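Local atomic coordinates of BH0493 protein (Bacillus halodurans C-125, PDB entry 2QEE), a protein that binds zinc and is probably a metal-dependent hydrolase of the amidohydrolase superfamily, its substrate and reaction not established. Residues D45-T49 against K73-A77; M260-K264 against D276-A281. One frame throughout, in Å; residues are numbered along the deposited sequence.

In the fold
Neither contact touches the zinc, which His28, His30 and Asp357 hold; the two lie 27 Å apart between centres and about 13 Å between nearest atoms. Contact 1 comes first along the chain and joins the short helix 44-48 to the start of helix 73-86. Its centre is 22 Å from the chain centre, and the Glu46 side chain is about 11 Å from that of His30. Contact 2 is more buried, 15 Å from the chain centre, where strand 257-264 of the mixed sheet pairs with strand 277-278. There the Val263 side chain is about 9 Å from the zinc and about 10 Å from that of Asp357. Contact 2 also meets other subunits, whereas contact 1 stays within its own.

Contact 1: D45-T49 against K73-A77; sequences DELLT and KREQA
Build both segments as helix: 45-48 is part of the short helix 44-48, Thr49 is the first residue to leave helical angles (phi/psi -102/10), and 73-77 is the first turn of helix 73-86, with Ala77 N bonded to Lys73 O at 2.9 Å. The backbones come closest at Leu48 and Ala77, whose CA atoms are 5.3 Å apart, and together the segments bury 393 Å².

Charge pairs come first. Asp45 OD2 forms a salt bridge with Arg74 NH1 at 2.7 Å, meeting the guanidinium at its edge and near its plane; Asp45 OD1 makes a second one with Arg118 of helix 114-122, so this buried carboxylate serves two arginines. The Ala77 CB methyl rests in van der Waals contact on Asp45 OD1 at 3.5 Å. Lys73 reaches back with chi1 t, chi2 t and chi3 m, bringing NZ to a weak, 3.4 Å salt bridge with Glu46 OE1.

The hydrogen bonds at Thr49 follow one another. Lys73 NZ donates to Thr49 OG1 at 2.9 Å, and OG1, with chi1 p, donates to Asp45 O at 2.7 Å, one helical turn back.

Apolar packing fills the space between. Leu48 CB meets Ala77 CB at 3.9 Å, and Thr49 CG2 lies 3.7 Å from Gln76 CB. Trp81 and Phe85, further along helix 73-86, also touch Leu48.

This is close helix-to-helix packing within one subunit, made possible where the small Ala77 sits. The pairing acids are on 45-49 and the pairing bases on 73-77, so polar and charged groups around a small apolar patch hold the end of helix 44-48 to helix 73-86.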
ATOM      1  N   ASP C  45     -14.011  18.044 -27.220  1.00 20.10           N
ATOM      2  CA  ASP C  45     -13.010  19.039 -26.873  1.00 19.56           C
ATOM      3  C   ASP C  45     -12.904  19.274 -25.376  1.00 17.22           C
ATOM      4  O   ASP C  45     -11.793  19.448 -24.862  1.00 18.90           O
ATOM      5  CB  ASP C  45     -13.330  20.363 -27.585  1.00 20.24           C
ATOM      6  CG  ASP C  45     -13.025  20.310 -29.079  1.00 27.33           C
ATOM      7  OD1 ASP C  45     -12.346  19.388 -29.558  1.00 25.81           O
ATOM      8  OD2 ASP C  45     -13.455  21.229 -29.791  1.00 36.40           O
ATOM      9  N   GLU C  46     -14.027  19.236 -24.664  1.00 16.58           N
ATOM     10  CA  GLU C  46     -14.023  19.375 -23.218  1.00 18.44           C
ATOM     11  C   GLU C  46     -13.411  18.094 -22.569  1.00 17.75           C
ATOM     12  O   GLU C  46     -12.633  18.206 -21.650  1.00 18.56           O
ATOM     13  CB  GLU C  46     -15.427  19.571 -22.739  1.00 21.10           C
ATOM     14  CG  GLU C  46     -16.019  20.942 -23.221  1.00 23.10           C
ATOM     15  CD  GLU C  46     -15.444  22.150 -22.495  1.00 30.20           C
ATOM     16  OE1 GLU C  46     -14.602  22.023 -21.553  1.00 25.35           O
ATOM     17  OE2 GLU C  46     -15.878  23.265 -22.859  1.00 28.88           O
ATOM     18  N   LEU C  47     -13.794  16.923 -23.076  1.00 18.54           N
ATOM     19  CA  LEU C  47     -13.176  15.646 -22.623  1.00 16.03           C
ATOM     20  C   LEU C  47     -11.661  15.690 -22.731  1.00 17.98           C
ATOM     21  O   LEU C  47     -10.951  15.366 -21.807  1.00 18.73           O
ATOM     22  CB  LEU C  47     -13.680  14.440 -23.417  1.00 15.93           C
ATOM     23  CG  LEU C  47     -15.096  13.975 -23.079  1.00 17.43           C
ATOM     24  CD1 LEU C  47     -15.559  12.867 -24.068  1.00 20.63           C
ATOM     25  CD2 LEU C  47     -15.164  13.464 -21.613  1.00 20.64           C
ATOM     26  N   LEU C  48     -11.165  16.112 -23.897  1.00 16.70           N
ATOM     27  CA  LEU C  48      -9.738  16.151 -24.139  1.00 17.59           C
ATOM     28  C   LEU C  48      -8.985  17.213 -23.336  1.00 17.86           C
ATOM     29  O   LEU C  48      -7.805  17.051 -23.057  1.00 20.27           O
ATOM     30  CB  LEU C  48      -9.518  16.359 -25.640  1.00 17.24           C
ATOM     31  CG  LEU C  48      -9.691  15.070 -26.457  1.00 14.34           C
ATOM     32  CD1 LEU C  48      -9.710  15.429 -27.979  1.00 15.87           C
ATOM     33  CD2 LEU C  48      -8.608  13.962 -26.207  1.00 15.99           C
ATOM     34  N   THR C  49      -9.663  18.297 -22.955  1.00 18.61           N
ATOM     35  CA  THR C  49      -8.972  19.373 -22.222  1.00 19.57           C
ATOM     36  C   THR C  49      -9.259  19.346 -20.706  1.00 20.12           C
ATOM     37  O   THR C  49      -8.917  20.287 -19.977  1.00 22.90           O
ATOM     38  CB  THR C  49      -9.309  20.746 -22.856  1.00 19.32           C
ATOM     39  OG1 THR C  49     -10.729  20.906 -22.834  1.00 21.37           O
ATOM     40  CG2 THR C  49      -8.833  20.794 -24.282  1.00 21.58           C
ATOM     41  N   LYS C  73      -9.713  26.302 -27.138  1.00 25.49           N
ATOM     42  CA  LYS C  73     -10.083  24.925 -26.734  1.00 26.55           C
ATOM     43  C   LYS C  73      -9.838  23.895 -27.863  1.00 26.59           C
ATOM     44  O   LYS C  73      -9.233  22.825 -27.629  1.00 25.96           O
ATOM     45  CB  LYS C  73     -11.496  24.850 -26.147  1.00 28.96           C
ATOM     46  CG  LYS C  73     -11.694  23.545 -25.310  1.00 30.35           C
ATOM     47  CD  LYS C  73     -12.740  23.656 -24.242  1.00 33.11           C
ATOM     48  CE  LYS C  73     -12.224  24.443 -23.043  1.00 35.11           C
ATOM     49  NZ  LYS C  73     -11.621  23.509 -22.013  1.00 30.96           N
ATOM     50  N   ARG C  74     -10.236  24.204 -29.098  1.00 27.35           N
ATOM     51  CA  ARG C  74     -10.005  23.256 -30.188  1.00 28.10           C
ATOM     52  C   ARG C  74      -8.529  22.950 -30.377  1.00 24.27           C
ATOM     53  O   ARG C  74      -8.152  21.799 -30.563  1.00 22.89           O
ATOM     54  CB  ARG C  74     -10.616  23.721 -31.517  1.00 27.26           C
ATOM     55  CG  ARG C  74     -10.642  22.623 -32.637  1.00 34.86           C
ATOM     56  CD  ARG C  74     -11.206  23.148 -34.009  1.00 33.75           C
ATOM     57  NE  ARG C  74     -12.542  22.697 -34.464  1.00 48.37           N
ATOM     58  CZ  ARG C  74     -13.562  22.229 -33.725  1.00 50.25           C
ATOM     59  NH1 ARG C  74     -13.488  22.086 -32.401  1.00 46.01           N
ATOM     60  NH2 ARG C  74     -14.692  21.896 -34.342  1.00 46.92           N
ATOM     61  N   GLU C  75      -7.690  23.986 -30.343  1.00 22.31           N
ATOM     62  CA  GLU C  75      -6.243  23.806 -30.529  1.00 22.21           C
ATOM     63  C   GLU C  75      -5.621  22.981 -29.398  1.00 20.71           C
ATOM     64  O   GLU C  75      -4.768  22.129 -29.679  1.00 22.94           O
ATOM     65  CB  GLU C  75      -5.505  25.154 -30.619  1.00 23.54           C
ATOM     66  CG  GLU C  75      -5.791  25.866 -31.938  1.00 28.72           C
ATOM     67  CD  GLU C  75      -5.486  27.351 -31.924  1.00 34.28           C
ATOM     68  OE1 GLU C  75      -5.100  27.912 -30.884  1.00 27.11           O
ATOM     69  OE2 GLU C  75      -5.651  27.962 -32.997  1.00 39.30           O
ATOM     70  N   GLN C  76      -6.050  23.244 -28.166  1.00 21.58           N
ATOM     71  CA  GLN C  76      -5.579  22.463 -26.981  1.00 20.65           C
ATOM     72  C   GLN C  76      -5.961  20.999 -27.203  1.00 21.08           C
ATOM     73  O   GLN C  76      -5.121  20.109 -27.058  1.00 20.63           O
ATOM     74  CB  GLN C  76      -6.233  22.998 -25.723  1.00 21.14           C
ATOM     75  CG  GLN C  76      -5.673  24.362 -25.256  1.00 23.41           C
ATOM     76  CD  GLN C  76      -6.483  24.944 -24.122  1.00 22.97           C
ATOM     77  OE1 GLN C  76      -7.569  24.467 -23.814  1.00 29.13           O
ATOM     78  NE2 GLN C  76      -5.989  26.018 -23.524  1.00 27.82           N
ATOM     79  N   ALA C  77      -7.216  20.767 -27.586  1.00 20.36           N
ATOM     80  CA  ALA C  77      -7.694  19.399 -27.808  1.00 19.87           C
ATOM     81  C   ALA C  77      -6.927  18.691 -28.922  1.00 20.11           C
ATOM     82  O   ALA C  77      -6.573  17.523 -28.806  1.00 19.08           O
ATOM     83  CB  ALA C  77      -9.198  19.405 -28.063  1.00 20.16           C
TER

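Contact 2: M260-K264 against D276-A281; sequences MIGVK and DFVGKA
Strand 257-264 pairs antiparallel with the short strand 277-278, residues 265-275 linking the two as the long loop of a beta hairpin. The end-to-end directions of 261-264 and 276-281 are 131° apart, so the segments splay. CA-CA distances are 4.8 Å for both Val263-Val278 and Lys264-Phe277, and 5.4 Å for Gly262-Gly279.

Lys264 and Phe277 form the hydrogen-bonded pair: Lys264 N donates to Phe277 O and Phe277 N to Lys264 O, both at 2.8 Å. Val263 and Val278 are the non-hydrogen-bonded pair. On their other side Gly279 N donates to Gly262 O at 3.0 Å, but Gly279 O lies 5.1 Å from Gly262 N, so that rung has a single bond. CA-H...O contacts supplement these: Val278 CA to Gly262 O at 3.3 Å and Val263 CA to Phe277 O at 3.5 Å.

Met260 and Ile261 instead bond through their backbones to strands 222-226 and 298-302 or the residue just after, an arrangement consistent with the parallel beta/alpha barrel of amidohydrolases. Gly262 also bonds with Leu226, so it joins both pairings and the partner changes at it. Its phi/psi of 127/3 would jam a CB against the preceding carbonyl.

Val263 and Val278 share one sheet face, Lys264 and Phe277 the other, with CB atoms of the latter pair 4.2 Å apart. Ile261 CG2 meets Ala281 CB at 3.6 Å. Lys264, all t, extends NZ to a salt bridge with Glu287 of the second subunit. Asp276 OD1 accepts from Arg266 N and OD2 pairs with Lys265, while Asp276 O takes a hydrogen bond from Lys317 of the second subunit.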
ATOM      1  N   MET C 260     -13.559  15.983   1.986  1.00 14.51           N
ATOM      2  CA  MET C 260     -12.683  15.368   0.996  1.00 17.19           C
ATOM      3  C   MET C 260     -11.264  15.793   1.364  1.00 16.18           C
ATOM      4  O   MET C 260     -10.909  16.944   1.143  1.00 16.73           O
ATOM      5  CB  MET C 260     -13.113  15.845  -0.387  1.00 17.95           C
ATOM      6  CG  MET C 260     -14.622  15.508  -0.589  1.00 21.07           C
ATOM      7  SD  MET C 260     -15.211  15.817  -2.255  1.00 24.57           S
ATOM      8  CE  MET C 260     -14.145  17.056  -2.932  1.00 35.64           C
ATOM      9  N   ILE C 261     -10.485  14.870   1.951  1.00 12.99           N
ATOM     10  CA  ILE C 261      -9.310  15.280   2.677  1.00 13.04           C
ATOM     11  C   ILE C 261      -8.040  14.813   1.926  1.00 15.41           C
ATOM     12  O   ILE C 261      -7.960  13.662   1.506  1.00 14.69           O
ATOM     13  CB  ILE C 261      -9.320  14.657   4.074  1.00 12.88           C
ATOM     14  CG1 ILE C 261     -10.496  15.217   4.920  1.00 11.43           C
ATOM     15  CG2 ILE C 261      -7.956  14.939   4.788  1.00 14.63           C
ATOM     16  CD1 ILE C 261     -10.859  14.334   6.157  1.00 12.99           C
ATOM     17  N   GLY C 262      -7.042  15.694   1.792  1.00 14.40           N
ATOM     18  CA  GLY C 262      -5.707  15.235   1.344  1.00 15.55           C
ATOM     19  C   GLY C 262      -5.146  16.000   0.150  1.00 16.65           C
ATOM     20  O   GLY C 262      -4.024  15.708  -0.287  1.00 15.73           O
ATOM     21  N   VAL C 263      -5.862  17.024  -0.317  1.00 16.14           N
ATOM     22  CA  VAL C 263      -5.430  17.770  -1.511  1.00 14.71           C
ATOM     23  C   VAL C 263      -4.516  18.915  -1.068  1.00 16.74           C
ATOM     24  O   VAL C 263      -4.862  19.678  -0.157  1.00 17.82           O
ATOM     25  CB  VAL C 263      -6.630  18.300  -2.363  1.00 17.96           C
ATOM     26  CG1 VAL C 263      -7.552  19.244  -1.562  1.00 19.03           C
ATOM     27  CG2 VAL C 263      -6.106  18.965  -3.606  1.00 14.08           C
ATOM     28  N   LYS C 264      -3.336  18.957  -1.655  1.00 14.41           N
ATOM     29  CA  LYS C 264      -2.398  20.069  -1.434  1.00 16.88           C
ATOM     30  C   LYS C 264      -2.516  21.019  -2.654  1.00 17.29           C
ATOM     31  O   LYS C 264      -2.069  20.720  -3.761  1.00 16.66           O
ATOM     32  CB  LYS C 264      -0.973  19.506  -1.253  1.00 17.66           C
ATOM     33  CG  LYS C 264       0.076  20.631  -1.064  1.00 24.50           C
ATOM     34  CD  LYS C 264       1.410  20.043  -0.510  1.00 19.31           C
ATOM     35  CE  LYS C 264       2.325  21.182  -0.044  1.00 27.23           C
ATOM     36  NZ  LYS C 264       3.736  20.740   0.142  1.00 25.61           N
ATOM     37  N   ASP C 276      -2.631  20.575  -8.545  1.00 19.07           N
ATOM     38  CA  ASP C 276      -2.856  20.187  -7.136  1.00 18.82           C
ATOM     39  C   ASP C 276      -2.197  18.839  -6.853  1.00 16.45           C
ATOM     40  O   ASP C 276      -2.146  17.983  -7.746  1.00 17.97           O
ATOM     41  CB  ASP C 276      -4.349  20.072  -6.873  1.00 19.87           C
ATOM     42  CG  ASP C 276      -5.079  21.433  -6.929  1.00 24.44           C
ATOM     43  OD1 ASP C 276      -4.440  22.514  -6.874  1.00 22.26           O
ATOM     44  OD2 ASP C 276      -6.320  21.396  -6.943  1.00 22.65           O
ATOM     45  N   PHE C 277      -1.688  18.674  -5.631  1.00 15.09           N
ATOM     46  CA  PHE C 277      -0.928  17.509  -5.243  1.00 14.72           C
ATOM     47  C   PHE C 277      -1.668  16.821  -4.081  1.00 13.23           C
ATOM     48  O   PHE C 277      -2.872  17.142  -3.783  1.00 14.45           O
ATOM     49  CB  PHE C 277       0.523  17.986  -4.928  1.00 15.30           C
ATOM     50  CG  PHE C 277       1.543  16.879  -4.606  1.00 14.22           C
ATOM     51  CD1 PHE C 277       1.614  15.666  -5.303  1.00 13.29           C
ATOM     52  CD2 PHE C 277       2.494  17.104  -3.598  1.00 15.32           C
ATOM     53  CE1 PHE C 277       2.627  14.697  -4.993  1.00 14.93           C
ATOM     54  CE2 PHE C 277       3.514  16.146  -3.317  1.00 16.07           C
ATOM     55  CZ  PHE C 277       3.518  14.918  -3.985  1.00 15.68           C
ATOM     56  N   VAL C 278      -1.003  15.843  -3.489  1.00 13.20           N
ATOM     57  CA  VAL C 278      -1.592  15.002  -2.448  1.00 12.80           C
ATOM     58  C   VAL C 278      -0.657  14.849  -1.235  1.00 13.10           C
ATOM     59  O   VAL C 278       0.593  14.884  -1.383  1.00 15.37           O
ATOM     60  CB  VAL C 278      -1.874  13.602  -3.086  1.00 12.24           C
ATOM     61  CG1 VAL C 278      -0.578  12.910  -3.556  1.00 15.33           C
ATOM     62  CG2 VAL C 278      -2.674  12.675  -2.069  1.00 16.62           C
ATOM     63  N   GLY C 279      -1.224  14.637  -0.041  1.00 11.63           N
ATOM     64  CA  GLY C 279      -0.406  14.276   1.134  1.00 13.53           C
ATOM     65  C   GLY C 279      -1.254  13.377   2.015  1.00 14.80           C
ATOM     66  O   GLY C 279      -2.492  13.497   2.005  1.00 15.41           O
ATOM     67  N   LYS C 280      -0.576  12.509   2.759  1.00 13.30           N
ATOM     68  CA  LYS C 280      -1.227  11.695   3.787  1.00 13.34           C
ATOM     69  C   LYS C 280      -1.685  12.616   4.927  1.00 15.09           C
ATOM     70  O   LYS C 280      -0.948  13.500   5.335  1.00 14.66           O
ATOM     71  CB  LYS C 280      -0.291  10.592   4.307  1.00 13.79           C
ATOM     72  CG  LYS C 280      -1.024   9.566   5.239  1.00 10.38           C
ATOM     73  CD  LYS C 280       0.012   8.655   5.804  1.00 15.72           C
ATOM     74  CE  LYS C 280      -0.650   7.588   6.705  1.00 14.76           C
ATOM     75  NZ  LYS C 280       0.369   6.694   7.298  1.00 13.82           N
ATOM     76  N   ALA C 281      -2.902  12.381   5.427  1.00 14.58           N
ATOM     77  CA  ALA C 281      -3.456  13.209   6.530  1.00 13.46           C
ATOM     78  C   ALA C 281      -3.396  12.390   7.826  1.00 14.52           C
ATOM     79  O   ALA C 281      -3.403  11.123   7.817  1.00 15.93           O
ATOM     80  CB  ALA C 281      -4.993  13.627   6.240  1.00 16.05           C
TER